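Local coordinates for F420-dependent methylenetetrahydromethanopterin dehydrogenase (Methanopyrus kandleri, PDB 3IQZ), which catalyses the reversible, coenzyme F420-dependent interconversion of methenyl- and methylene-tetrahydromethanopterin, a one-carbon step in the pathway of methanogenesis from carbon dioxide, at residues A[14-19]-A[95-100]; A[122-127]-A[219-224]; A[126-131]-A[228-233]. All coordinates share one frame; numbering follows the deposited sequence.

Interaction 1 (A[14-19]-A[95-100]); sequences LGTSMM and VIIGDA. With H4M (5,10-dimethylene tetrahydromethanopterin), chain G.
Ile-97, on strand 94-98, is the first residue of segment 95-100 to meet segment 14-19, and it does so through its CG2 branch. CG2 stands anti to the backbone N and CG1 anti to the carbonyl carbon (chi1 -68°), which brings the CG2 methyl of Ile-97 to 3.9 Å from CG2 of Thr-16. The two side chains cross nearly at a right angle, methyl against methyl. On the helix side Ser-17 adds a looser contact, its CB 4.3 Å from the same CG2 of Ile-97.

Gly-98 follows, and here it is backbone that is covered: CD2 of Leu-14 rests 3.7 Å from the carbonyl C of Gly-98. Next comes Asp-99, whose OD1 lies 3.6 Å from CD1 of Leu-14, so the two methyls of the leucine are divided between a glycine backbone and an acid. This is van der Waals contact; both carboxylate oxygens of Asp-99 are hydrogen-bonded outside the contact, OD2 to Asn-74 N.

Leu-14 holds the N-cap position of helix 15-19. Beside the start of that helix lies the pterin end of the bound tetrahydromethanopterin, its NA2 in contact with Gly-15 at 3.6 Å from the N atom. Asp-122 accepts hydrogen bonds from the N atoms of Gly-15 and Thr-16.

The contact is thus buried at the C-terminal end of a central strand of the parallel sheet. Strand 94-98 runs between 67-71 and 115-119, and helix 153-169 packs on Thr-16 and Ile-97 while helix 134-150 reaches Thr-16 and Met-19.

Interaction 2 (A[122-127]-A[219-224]); sequences DAMLGA and EGCFVE. With H4M (5,10-dimethylene tetrahydromethanopterin), chain G.
Segment 122-127 is an irregular loop that comes nearest the end of helix 197-223 at Ala-127 and Cys-221, their CA atoms 6.4 Å apart, where an inverse gamma turn centred on Gly-126 ends. Cys-221 points its SG at the turn, 3.4 Å from Ala-127 N and also against the backbone of Gly-126. From just before the turn the terminal methyl of Met-124 arrives, CE sitting 4.0 Å from SG of Cys-221.

Met-124 reaches this far because CG stands opposite the backbone N and the chain stays extended until it bends at the sulfur (chi3 83°). Its SD then approaches Phe-222 at CE2, 3.7 Å away, in a Met-aromatic contact that is oblique to the ring, 73° off the normal. CB of Cys-221 covers one face of the same ring.

The ligand runs along these residues. Leu-125 lays its branched end on the pterin, with CD2 3.3 Å from C8A of the ligand, while CB of Ala-127 meets the phenyl ring. Further along, hydroxyl OX2 donates to Ala-127 O at 2.6 Å, and OX4 donates to Cys-221 O at 3.2 Å.

Loop and helix end therefore form part of the wall of the tetrahydromethanopterin site, with apolar side chains meeting the aromatic parts of the substrate and main-chain carbonyls receiving its hydroxyls.

Interaction 3 (A[126-131]-A[228-233]); sequences GARREF and ERYVPI. With H4M (5,10-dimethylene tetrahydromethanopterin), chain G.
Stacking dominates the meeting of Arg-128 with Tyr-230. The guanidinium lies flat over one face of the phenol ring, planes 11° apart and centres 3.6 Å apart, which makes it a cation-pi pair, with CD of Arg-128 adding a CH-pi contact on the same face. A bend at chi2 (-65°) folds the arginine back over the ring.

The hydrogen bonding is anchored by Glu-130. Tyr-230 OH donates to its OE1 at 2.5 Å, on the syn side and 22° out of the carboxylate plane, while OE2 receives the ribose hydroxyl O3J of the ligand in a very short bond, also 2.5 Å. Arg-128 NH2 donates to OX5 of the ligand at 2.9 Å, and Arg-129 N serves both O2J and O3J. Arg-128 NE goes to Gly-220 O of helix 197-223, which helps fix the plane of the guanidinium.

Apolar contact is smaller: CB of Glu-130 touches CG2 of Val-231 at 3.9 Å, and CB of Phe-131 approaches CG1 of the same valine at 4.4 Å. Phe-278 of the second subunit packs on Val-231, and Asp-29 of that subunit forms a salt bridge with Arg-129.

One carboxylate thus ties a tyrosine to a sugar hydroxyl, and the neighbouring guanidinium sits between an aromatic face and the polyol. Receiving two hydroxyl protons, Glu-130 is probably ionised.

In the fold
Along the chain, interaction 1 closes before the other two open; interactions 2 and 3 start from one loop, between strand 115-119 and helix 134-150, and share Gly-126 and Ala-127. From it they diverge to successive helices, 197-223 and 227-257. Their centres are 9 Å apart, whereas interaction 1, at the parallel sheet, is about 17 Å from the centre of interaction 2 and 24 Å from that of interaction 3. Asp-122 joins interactions 1 and 2; the salt bridge from Glu-224 to Arg-229 joins 2 and 3. All three touch the same ligand, from pterin to ribose, so the start of helix 15-19, the loop and the two helices line one extended substrate site.

Interaction 1 (A[14-19]-A[95-100])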
loop_
_atom_site.group_PDB
_atom_site.type_symbol
_atom_site.label_atom_id
_atom_site.label_comp_id
_atom_site.label_asym_id
_atom_site.label_seq_id
_atom_site.Cartn_x
_atom_site.Cartn_y
_atom_site.Cartn_z
ATOM N N LEU A 14 28.942 3.879 -5.223
ATOM C CA LEU A 14 27.905 3.657 -6.213
ATOM C C LEU A 14 27.203 2.416 -5.763
ATOM O O LEU A 14 27.808 1.563 -5.094
ATOM C CB LEU A 14 28.536 3.402 -7.585
ATOM C CG LEU A 14 28.396 4.316 -8.810
ATOM C CD1 LEU A 14 28.140 5.810 -8.533
ATOM C CD2 LEU A 14 29.577 4.104 -9.703
ATOM N N GLY A 15 25.913 2.282 -6.081
ATOM C CA GLY A 15 25.239 1.033 -5.691
ATOM C C GLY A 15 26.036 -0.156 -6.211
ATOM O O GLY A 15 26.276 -1.100 -5.507
ATOM N N THR A 16 26.476 -0.097 -7.462
ATOM C CA THR A 16 27.122 -1.244 -8.055
ATOM C C THR A 16 28.466 -1.505 -7.430
ATOM O O THR A 16 28.836 -2.667 -7.213
ATOM C CB THR A 16 27.285 -1.064 -9.536
ATOM O OG1 THR A 16 26.003 -0.806 -10.097
ATOM C CG2 THR A 16 27.843 -2.320 -10.171
ATOM N N SER A 17 29.197 -0.455 -7.086
ATOM C CA SER A 17 30.558 -0.706 -6.624
ATOM C C SER A 17 30.539 -1.200 -5.189
ATOM O O SER A 17 31.427 -1.918 -4.765
ATOM C CB SER A 17 31.494 0.497 -6.821
ATOM O OG SER A 17 31.144 1.580 -5.984
ATOM N N MET A 18 29.478 -0.852 -4.475
ATOM C CA MET A 18 29.299 -1.278 -3.118
ATOM C C MET A 18 29.071 -2.795 -3.076
ATOM O O MET A 18 29.566 -3.469 -2.198
ATOM C CB MET A 18 28.128 -0.497 -2.520
ATOM C CG MET A 18 27.657 -0.969 -1.168
ATOM S SD MET A 18 26.549 0.283 -0.478
ATOM C CE MET A 18 27.527 0.860 0.853
ATOM N N MET A 19 28.355 -3.329 -4.062
ATOM C CA MET A 19 28.020 -4.753 -4.087
ATOM C C MET A 19 28.825 -5.654 -5.046
ATOM O O MET A 19 28.654 -6.870 -5.042
ATOM C CB MET A 19 26.522 -4.903 -4.404
ATOM C CG MET A 19 25.585 -4.628 -3.207
ATOM S SD MET A 19 25.512 -6.068 -2.128
ATOM C CE MET A 19 25.199 -7.285 -3.404
ATOM N N VAL A 95 39.165 -3.506 -15.087
ATOM C CA VAL A 95 37.779 -3.153 -15.412
ATOM C C VAL A 95 37.281 -1.953 -14.591
ATOM O O VAL A 95 37.426 -1.918 -13.370
ATOM C CB VAL A 95 36.815 -4.344 -15.136
ATOM C CG1 VAL A 95 35.376 -3.933 -15.322
ATOM C CG2 VAL A 95 37.139 -5.517 -16.039
ATOM N N ILE A 96 36.672 -0.981 -15.264
ATOM C CA ILE A 96 36.132 0.184 -14.574
ATOM C C ILE A 96 34.622 0.086 -14.391
ATOM O O ILE A 96 33.892 -0.015 -15.373
ATOM C CB ILE A 96 36.402 1.469 -15.342
ATOM C CG1 ILE A 96 37.873 1.547 -15.764
ATOM C CG2 ILE A 96 35.977 2.661 -14.505
ATOM C CD1 ILE A 96 38.851 1.638 -14.594
ATOM N N ILE A 97 34.169 0.101 -13.131
ATOM C CA ILE A 97 32.746 0.160 -12.799
ATOM C C ILE A 97 32.341 1.611 -12.545
ATOM O O ILE A 97 32.895 2.265 -11.657
ATOM C CB ILE A 97 32.434 -0.596 -11.508
ATOM C CG1 ILE A 97 32.635 -2.105 -11.672
ATOM C CG2 ILE A 97 31.045 -0.285 -11.066
ATOM C CD1 ILE A 97 32.183 -2.660 -12.960
ATOM N N GLY A 98 31.379 2.116 -13.307
ATOM C CA GLY A 98 30.956 3.508 -13.158
ATOM C C GLY A 98 29.473 3.755 -13.423
ATOM O O GLY A 98 28.667 2.824 -13.433
ATOM N N ASP A 99 29.131 5.020 -13.661
ATOM C CA ASP A 99 27.755 5.487 -13.823
ATOM C C ASP A 99 27.633 6.226 -15.173
ATOM O O ASP A 99 28.582 6.193 -15.992
ATOM C CB ASP A 99 27.426 6.404 -12.632
ATOM C CG ASP A 99 28.521 7.430 -12.385
ATOM O OD1 ASP A 99 28.518 8.083 -11.320
ATOM O OD2 ASP A 99 29.382 7.586 -13.292
ATOM N N ALA A 100 26.504 6.892 -15.441
ATOM C CA ALA A 100 26.297 7.524 -16.776
ATOM C C ALA A 100 27.399 8.487 -17.181
ATOM O O ALA A 100 27.867 8.490 -18.339
ATOM C CB ALA A 100 24.922 8.222 -16.872
HETATM N N1 H4M G . 25.894 6.654 -2.524
HETATM C C2 H4M G . 25.528 6.338 -3.787
HETATM N NA2 H4M G . 24.973 5.140 -4.066
HETATM N N3 H4M G . 25.718 7.208 -4.795
HETATM C C4 H4M G . 26.271 8.418 -4.584
HETATM O OH4 H4M G . 26.433 9.200 -5.552
HETATM C C4A H4M G . 26.653 8.766 -3.300
HETATM N N5 H4M G . 27.244 10.002 -2.994
HETATM C C6 H4M G . 28.142 10.032 -1.860
HETATM C C7 H4M G . 27.280 9.531 -0.704
HETATM C C7M H4M G . 28.102 9.578 0.573
HETATM N N8 H4M G . 26.823 8.176 -0.996
HETATM C C8A H4M G . 26.456 7.854 -2.263
HETATM C C9 H4M G . 28.522 11.505 -1.753
HETATM C C9M H4M G . 29.955 11.648 -1.255
HETATM C C10 H4M G . 27.728 10.988 -3.952
HETATM N N10 H4M G . 28.454 11.965 -3.134
HETATM C C11 H4M G . 28.699 16.056 -4.108
HETATM C C12 H4M G . 28.921 15.634 -2.790
HETATM C C13 H4M G . 28.836 14.275 -2.465
HETATM C C14 H4M G . 28.538 13.332 -3.450
HETATM C C15 H4M G . 28.330 13.763 -4.762
HETATM C C16 H4M G . 28.410 15.110 -5.084
HETATM C CX1 H4M G . 28.800 17.512 -4.510
HETATM C CX2 H4M G . 27.909 18.426 -3.685
HETATM C CX3 H4M G . 28.319 19.893 -3.866
HETATM C CX4 H4M G . 27.365 20.856 -3.175
HETATM C CX5 H4M G . 27.794 21.148 -1.737
HETATM O OX2 H4M G . 26.550 18.244 -4.111
HETATM O OX3 H4M G . 29.593 20.105 -3.282
HETATM O OX4 H4M G . 27.306 22.082 -3.931
HETATM O OX5 H4M G . 26.919 22.137 -1.195
HETATM O O5J H4M G . 26.269 26.471 1.495
HETATM C C5J H4M G . 25.863 25.187 1.935
HETATM C C4J H4M G . 25.714 24.234 0.760
HETATM O O4J H4M G . 26.871 24.167 -0.088
HETATM C C3J H4M G . 25.545 22.865 1.386
HETATM O O3J H4M G . 24.499 22.183 0.686
HETATM C C2J H4M G . 26.926 22.246 1.215
HETATM O O2J H4M G . 26.880 20.822 1.157
HETATM C C1J H4M G . 27.444 22.861 -0.085
HETATM P PA H4M G . 27.622 27.165 2.063
HETATM O O1A H4M G . 27.033 28.266 2.921
HETATM O O2A H4M G . 28.379 26.083 2.827
HETATM O O3A H4M G . 28.343 27.628 0.811
#

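Interaction 2 (A[122-127]-A[219-224])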
loop_
_atom_site.group_PDB
_atom_site.type_symbol
_atom_site.label_atom_id
_atom_site.label_comp_id
_atom_site.label_asym_id
_atom_site.label_seq_id
_atom_site.Cartn_x
_atom_site.Cartn_y
_atom_site.Cartn_z
ATOM N N ASP A 122 22.482 3.932 -11.889
ATOM C CA ASP A 122 23.221 4.033 -10.598
ATOM C C ASP A 122 23.457 5.516 -10.328
ATOM O O ASP A 122 24.574 6.020 -10.506
ATOM C CB ASP A 122 24.565 3.308 -10.682
ATOM C CG ASP A 122 25.083 2.854 -9.305
ATOM O OD1 ASP A 122 24.790 3.527 -8.296
ATOM O OD2 ASP A 122 25.795 1.830 -9.238
ATOM N N ALA A 123 22.382 6.204 -9.931
ATOM C CA ALA A 123 22.285 7.665 -9.994
ATOM C C ALA A 123 22.906 8.338 -8.782
ATOM O O ALA A 123 22.757 7.858 -7.646
ATOM C CB ALA A 123 20.828 8.067 -10.095
ATOM N N MET A 124 23.575 9.459 -9.015
ATOM C CA MET A 124 24.090 10.297 -7.940
ATOM C C MET A 124 22.935 10.799 -7.074
ATOM O O MET A 124 21.868 11.173 -7.587
ATOM C CB MET A 124 24.850 11.480 -8.515
ATOM C CG MET A 124 25.565 12.333 -7.479
ATOM S SD MET A 124 26.246 13.902 -8.171
ATOM C CE MET A 124 24.795 14.937 -8.121
ATOM N N LEU A 125 23.154 10.809 -5.771
ATOM C CA LEU A 125 22.150 11.247 -4.802
ATOM C C LEU A 125 22.203 12.763 -4.570
ATOM O O LEU A 125 23.042 13.457 -5.140
ATOM C CB LEU A 125 22.309 10.486 -3.487
ATOM C CG LEU A 125 23.714 10.409 -2.876
ATOM C CD1 LEU A 125 24.290 11.800 -2.575
ATOM C CD2 LEU A 125 23.740 9.534 -1.612
ATOM N N GLY A 126 21.309 13.269 -3.716
ATOM C CA GLY A 126 21.147 14.733 -3.575
ATOM C C GLY A 126 22.074 15.223 -2.470
ATOM O O GLY A 126 21.662 15.439 -1.318
ATOM N N ALA A 127 23.338 15.379 -2.824
ATOM C CA ALA A 127 24.355 15.629 -1.825
ATOM C C ALA A 127 24.479 17.120 -1.490
ATOM O O ALA A 127 25.476 17.770 -1.832
ATOM C CB ALA A 127 25.696 15.074 -2.295
ATOM N N GLU A 219 21.187 18.842 -11.138
ATOM C CA GLU A 219 20.624 20.185 -11.111
ATOM C C GLU A 219 20.747 20.745 -9.695
ATOM O O GLU A 219 21.207 21.865 -9.511
ATOM C CB GLU A 219 19.160 20.168 -11.529
ATOM C CG GLU A 219 18.481 21.512 -11.374
ATOM C CD GLU A 219 17.022 21.516 -11.838
ATOM O OE1 GLU A 219 16.594 20.596 -12.566
ATOM O OE2 GLU A 219 16.292 22.456 -11.472
ATOM N N GLY A 220 20.330 19.969 -8.692
ATOM C CA GLY A 220 20.286 20.497 -7.342
ATOM C C GLY A 220 21.649 20.716 -6.675
ATOM O O GLY A 220 21.800 21.604 -5.827
ATOM N N CYS A 221 22.639 19.903 -7.050
ATOM C CA CYS A 221 23.999 20.017 -6.504
ATOM C C CYS A 221 24.934 20.943 -7.279
ATOM O O CYS A 221 25.795 21.587 -6.693
ATOM C CB CYS A 221 24.653 18.642 -6.440
ATOM S SG CYS A 221 23.856 17.605 -5.303
ATOM N N PHE A 222 24.782 20.985 -8.591
ATOM C CA PHE A 222 25.754 21.682 -9.428
ATOM C C PHE A 222 25.228 22.880 -10.195
ATOM O O PHE A 222 26.010 23.618 -10.778
ATOM C CB PHE A 222 26.424 20.703 -10.399
ATOM C CG PHE A 222 27.185 19.591 -9.708
ATOM C CD1 PHE A 222 28.247 19.880 -8.879
ATOM C CD2 PHE A 222 26.839 18.261 -9.910
ATOM C CE1 PHE A 222 28.947 18.852 -8.235
ATOM C CE2 PHE A 222 27.534 17.216 -9.267
ATOM C CZ PHE A 222 28.585 17.515 -8.428
ATOM N N VAL A 223 23.915 23.076 -10.225
ATOM C CA VAL A 223 23.336 24.135 -11.056
ATOM C C VAL A 223 22.586 25.178 -10.238
ATOM O O VAL A 223 22.940 26.357 -10.225
ATOM C CB VAL A 223 22.396 23.573 -12.141
ATOM C CG1 VAL A 223 21.852 24.723 -13.015
ATOM C CG2 VAL A 223 23.134 22.555 -12.992
ATOM N N GLU A 224 21.522 24.749 -9.586
ATOM C CA GLU A 224 20.751 25.628 -8.722
ATOM C C GLU A 224 21.585 26.106 -7.536
ATOM O O GLU A 224 22.143 25.285 -6.791
ATOM C CB GLU A 224 19.512 24.891 -8.200
ATOM C CG GLU A 224 18.604 25.761 -7.351
ATOM C CD GLU A 224 18.114 27.007 -8.097
ATOM O OE1 GLU A 224 18.495 28.126 -7.704
ATOM O OE2 GLU A 224 17.338 26.853 -9.060
HETATM N N1 H4M G . 25.894 6.654 -2.524
HETATM C C2 H4M G . 25.528 6.338 -3.787
HETATM N NA2 H4M G . 24.973 5.140 -4.066
HETATM N N3 H4M G . 25.718 7.208 -4.795
HETATM C C4 H4M G . 26.271 8.418 -4.584
HETATM O OH4 H4M G . 26.433 9.200 -5.552
HETATM C C4A H4M G . 26.653 8.766 -3.300
HETATM N N5 H4M G . 27.244 10.002 -2.994
HETATM C C6 H4M G . 28.142 10.032 -1.860
HETATM C C7 H4M G . 27.280 9.531 -0.704
HETATM C C7M H4M G . 28.102 9.578 0.573
HETATM N N8 H4M G . 26.823 8.176 -0.996
HETATM C C8A H4M G . 26.456 7.854 -2.263
HETATM C C9 H4M G . 28.522 11.505 -1.753
HETATM C C9M H4M G . 29.955 11.648 -1.255
HETATM C C10 H4M G . 27.728 10.988 -3.952
HETATM N N10 H4M G . 28.454 11.965 -3.134
HETATM C C11 H4M G . 28.699 16.056 -4.108
HETATM C C12 H4M G . 28.921 15.634 -2.790
HETATM C C13 H4M G . 28.836 14.275 -2.465
HETATM C C14 H4M G . 28.538 13.332 -3.450
HETATM C C15 H4M G . 28.330 13.763 -4.762
HETATM C C16 H4M G . 28.410 15.110 -5.084
HETATM C CX1 H4M G . 28.800 17.512 -4.510
HETATM C CX2 H4M G . 27.909 18.426 -3.685
HETATM C CX3 H4M G . 28.319 19.893 -3.866
HETATM C CX4 H4M G . 27.365 20.856 -3.175
HETATM C CX5 H4M G . 27.794 21.148 -1.737
HETATM O OX2 H4M G . 26.550 18.244 -4.111
HETATM O OX3 H4M G . 29.593 20.105 -3.282
HETATM O OX4 H4M G . 27.306 22.082 -3.931
HETATM O OX5 H4M G . 26.919 22.137 -1.195
HETATM O O5J H4M G . 26.269 26.471 1.495
HETATM C C5J H4M G . 25.863 25.187 1.935
HETATM C C4J H4M G . 25.714 24.234 0.760
HETATM O O4J H4M G . 26.871 24.167 -0.088
HETATM C C3J H4M G . 25.545 22.865 1.386
HETATM O O3J H4M G . 24.499 22.183 0.686
HETATM C C2J H4M G . 26.926 22.246 1.215
HETATM O O2J H4M G . 26.880 20.822 1.157
HETATM C C1J H4M G . 27.444 22.861 -0.085
HETATM P PA H4M G . 27.622 27.165 2.063
HETATM O O1A H4M G . 27.033 28.266 2.921
HETATM O O2A H4M G . 28.379 26.083 2.827
HETATM O O3A H4M G . 28.343 27.628 0.811
#

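Interaction 3 (A[126-131]-A[228-233])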
loop_
_atom_site.group_PDB
_atom_site.type_symbol
_atom_site.label_atom_id
_atom_site.label_comp_id
_atom_site.label_asym_id
_atom_site.label_seq_id
_atom_site.Cartn_x
_atom_site.Cartn_y
_atom_site.Cartn_z
ATOM N N GLY A 126 21.309 13.269 -3.716
ATOM C CA GLY A 126 21.147 14.733 -3.575
ATOM C C GLY A 126 22.074 15.223 -2.470
ATOM O O GLY A 126 21.662 15.439 -1.318
ATOM N N ALA A 127 23.338 15.379 -2.824
ATOM C CA ALA A 127 24.355 15.629 -1.825
ATOM C C ALA A 127 24.479 17.120 -1.490
ATOM O O ALA A 127 25.476 17.770 -1.832
ATOM C CB ALA A 127 25.696 15.074 -2.295
ATOM N N ARG A 128 23.462 17.659 -0.825
ATOM C CA ARG A 128 23.556 18.988 -0.229
ATOM C C ARG A 128 23.503 18.833 1.289
ATOM O O ARG A 128 22.681 18.059 1.799
ATOM C CB ARG A 128 22.402 19.850 -0.686
ATOM C CG ARG A 128 22.511 20.305 -2.163
ATOM C CD ARG A 128 23.702 21.215 -2.393
ATOM N NE ARG A 128 23.481 22.085 -3.535
ATOM C CZ ARG A 128 24.176 23.190 -3.796
ATOM N NH1 ARG A 128 23.880 23.922 -4.878
ATOM N NH2 ARG A 128 25.153 23.574 -2.984
ATOM N N ARG A 129 24.363 19.559 2.006
ATOM C CA ARG A 129 24.465 19.401 3.449
ATOM C C ARG A 129 23.129 19.583 4.172
ATOM O O ARG A 129 22.842 18.893 5.138
ATOM C CB ARG A 129 25.524 20.329 4.068
ATOM C CG ARG A 129 25.599 20.174 5.625
ATOM C CD ARG A 129 26.730 20.965 6.285
ATOM N NE ARG A 129 28.006 20.748 5.611
ATOM C CZ ARG A 129 28.530 21.588 4.718
ATOM N NH1 ARG A 129 29.687 21.294 4.140
ATOM N NH2 ARG A 129 27.899 22.714 4.402
ATOM N N GLU A 130 22.327 20.534 3.709
ATOM C CA GLU A 130 21.031 20.784 4.344
ATOM C C GLU A 130 20.049 19.607 4.297
ATOM O O GLU A 130 19.028 19.651 4.962
ATOM C CB GLU A 130 20.352 21.990 3.683
ATOM C CG GLU A 130 21.185 23.251 3.698
ATOM C CD GLU A 130 22.026 23.390 2.458
ATOM O OE1 GLU A 130 22.400 24.522 2.117
ATOM O OE2 GLU A 130 22.297 22.359 1.812
ATOM N N PHE A 131 20.332 18.594 3.477
ATOM C CA PHE A 131 19.405 17.496 3.237
ATOM C C PHE A 131 20.078 16.159 3.531
ATOM O O PHE A 131 19.524 15.321 4.264
ATOM C CB PHE A 131 18.861 17.521 1.790
ATOM C CG PHE A 131 18.017 16.301 1.418
ATOM C CD1 PHE A 131 16.754 16.115 1.974
ATOM C CD2 PHE A 131 18.493 15.349 0.511
ATOM C CE1 PHE A 131 15.984 15.000 1.651
ATOM C CE2 PHE A 131 17.715 14.229 0.168
ATOM C CZ PHE A 131 16.464 14.059 0.740
ATOM N N GLU A 228 16.769 27.738 -1.120
ATOM C CA GLU A 228 15.322 27.623 -1.109
ATOM C C GLU A 228 14.807 26.805 -2.275
ATOM O O GLU A 228 13.692 26.312 -2.238
ATOM C CB GLU A 228 14.655 28.988 -1.096
ATOM C CG GLU A 228 14.105 29.299 0.262
ATOM C CD GLU A 228 14.120 30.772 0.574
ATOM O OE1 GLU A 228 14.405 31.116 1.738
ATOM O OE2 GLU A 228 13.850 31.583 -0.327
ATOM N N ARG A 229 15.632 26.651 -3.299
ATOM C CA ARG A 229 15.239 25.905 -4.469
ATOM C C ARG A 229 15.987 24.606 -4.481
ATOM O O ARG A 229 15.404 23.576 -4.762
ATOM C CB ARG A 229 15.535 26.700 -5.768
ATOM C CG ARG A 229 14.689 27.966 -5.952
ATOM C CD ARG A 229 15.110 28.785 -7.197
ATOM N NE ARG A 229 14.927 28.027 -8.437
ATOM C CZ ARG A 229 13.780 27.949 -9.116
ATOM N NH1 ARG A 229 13.715 27.251 -10.242
ATOM N NH2 ARG A 229 12.699 28.585 -8.687
ATOM N N TYR A 230 17.282 24.630 -4.200
ATOM C CA TYR A 230 18.016 23.359 -4.264
ATOM C C TYR A 230 17.671 22.299 -3.211
ATOM O O TYR A 230 17.749 21.098 -3.499
ATOM C CB TYR A 230 19.540 23.533 -4.467
ATOM C CG TYR A 230 20.395 24.053 -3.307
ATOM C CD1 TYR A 230 21.142 25.236 -3.444
ATOM C CD2 TYR A 230 20.530 23.336 -2.126
ATOM C CE1 TYR A 230 21.960 25.714 -2.423
ATOM C CE2 TYR A 230 21.341 23.799 -1.100
ATOM C CZ TYR A 230 22.057 24.986 -1.248
ATOM O OH TYR A 230 22.856 25.431 -0.214
ATOM N N VAL A 231 17.248 22.702 -2.015
ATOM C CA VAL A 231 16.923 21.686 -0.981
ATOM C C VAL A 231 15.687 20.814 -1.370
ATOM O O VAL A 231 15.764 19.578 -1.373
ATOM C CB VAL A 231 16.757 22.297 0.428
ATOM C CG1 VAL A 231 16.496 21.184 1.465
ATOM C CG2 VAL A 231 17.999 23.097 0.819
ATOM N N PRO A 232 14.548 21.459 -1.685
ATOM C CA PRO A 232 13.424 20.748 -2.264
ATOM C C PRO A 232 13.839 19.926 -3.477
ATOM O O PRO A 232 13.441 18.776 -3.559
ATOM C CB PRO A 232 12.492 21.882 -2.734
ATOM C CG PRO A 232 12.769 22.996 -1.797
ATOM C CD PRO A 232 14.258 22.898 -1.494
ATOM N N ILE A 233 14.604 20.512 -4.409
ATOM C CA ILE A 233 15.023 19.773 -5.588
ATOM C C ILE A 233 15.711 18.458 -5.272
ATOM O O ILE A 233 15.311 17.435 -5.830
ATOM C CB ILE A 233 15.878 20.625 -6.571
ATOM C CG1 ILE A 233 14.993 21.684 -7.242
ATOM C CG2 ILE A 233 16.567 19.734 -7.609
ATOM C CD1 ILE A 233 15.759 22.792 -7.875
HETATM N N1 H4M G . 25.894 6.654 -2.524
HETATM C C2 H4M G . 25.528 6.338 -3.787
HETATM N NA2 H4M G . 24.973 5.140 -4.066
HETATM N N3 H4M G . 25.718 7.208 -4.795
HETATM C C4 H4M G . 26.271 8.418 -4.584
HETATM O OH4 H4M G . 26.433 9.200 -5.552
HETATM C C4A H4M G . 26.653 8.766 -3.300
HETATM N N5 H4M G . 27.244 10.002 -2.994
HETATM C C6 H4M G . 28.142 10.032 -1.860
HETATM C C7 H4M G . 27.280 9.531 -0.704
HETATM C C7M H4M G . 28.102 9.578 0.573
HETATM N N8 H4M G . 26.823 8.176 -0.996
HETATM C C8A H4M G . 26.456 7.854 -2.263
HETATM C C9 H4M G . 28.522 11.505 -1.753
HETATM C C9M H4M G . 29.955 11.648 -1.255
HETATM C C10 H4M G . 27.728 10.988 -3.952
HETATM N N10 H4M G . 28.454 11.965 -3.134
HETATM C C11 H4M G . 28.699 16.056 -4.108
HETATM C C12 H4M G . 28.921 15.634 -2.790
HETATM C C13 H4M G . 28.836 14.275 -2.465
HETATM C C14 H4M G . 28.538 13.332 -3.450
HETATM C C15 H4M G . 28.330 13.763 -4.762
HETATM C C16 H4M G . 28.410 15.110 -5.084
HETATM C CX1 H4M G . 28.800 17.512 -4.510
HETATM C CX2 H4M G . 27.909 18.426 -3.685
HETATM C CX3 H4M G . 28.319 19.893 -3.866
HETATM C CX4 H4M G . 27.365 20.856 -3.175
HETATM C CX5 H4M G . 27.794 21.148 -1.737
HETATM O OX2 H4M G . 26.550 18.244 -4.111
HETATM O OX3 H4M G . 29.593 20.105 -3.282
HETATM O OX4 H4M G . 27.306 22.082 -3.931
HETATM O OX5 H4M G . 26.919 22.137 -1.195
HETATM O O5J H4M G . 26.269 26.471 1.495
HETATM C C5J H4M G . 25.863 25.187 1.935
HETATM C C4J H4M G . 25.714 24.234 0.760
HETATM O O4J H4M G . 26.871 24.167 -0.088
HETATM C C3J H4M G . 25.545 22.865 1.386
HETATM O O3J H4M G . 24.499 22.183 0.686
HETATM C C2J H4M G . 26.926 22.246 1.215
HETATM O O2J H4M G . 26.880 20.822 1.157
HETATM C C1J H4M G . 27.444 22.861 -0.085
HETATM P PA H4M G . 27.622 27.165 2.063
HETATM O O1A H4M G . 27.033 28.266 2.921
HETATM O O2A H4M G . 28.379 26.083 2.827
HETATM O O3A H4M G . 28.343 27.628 0.811
#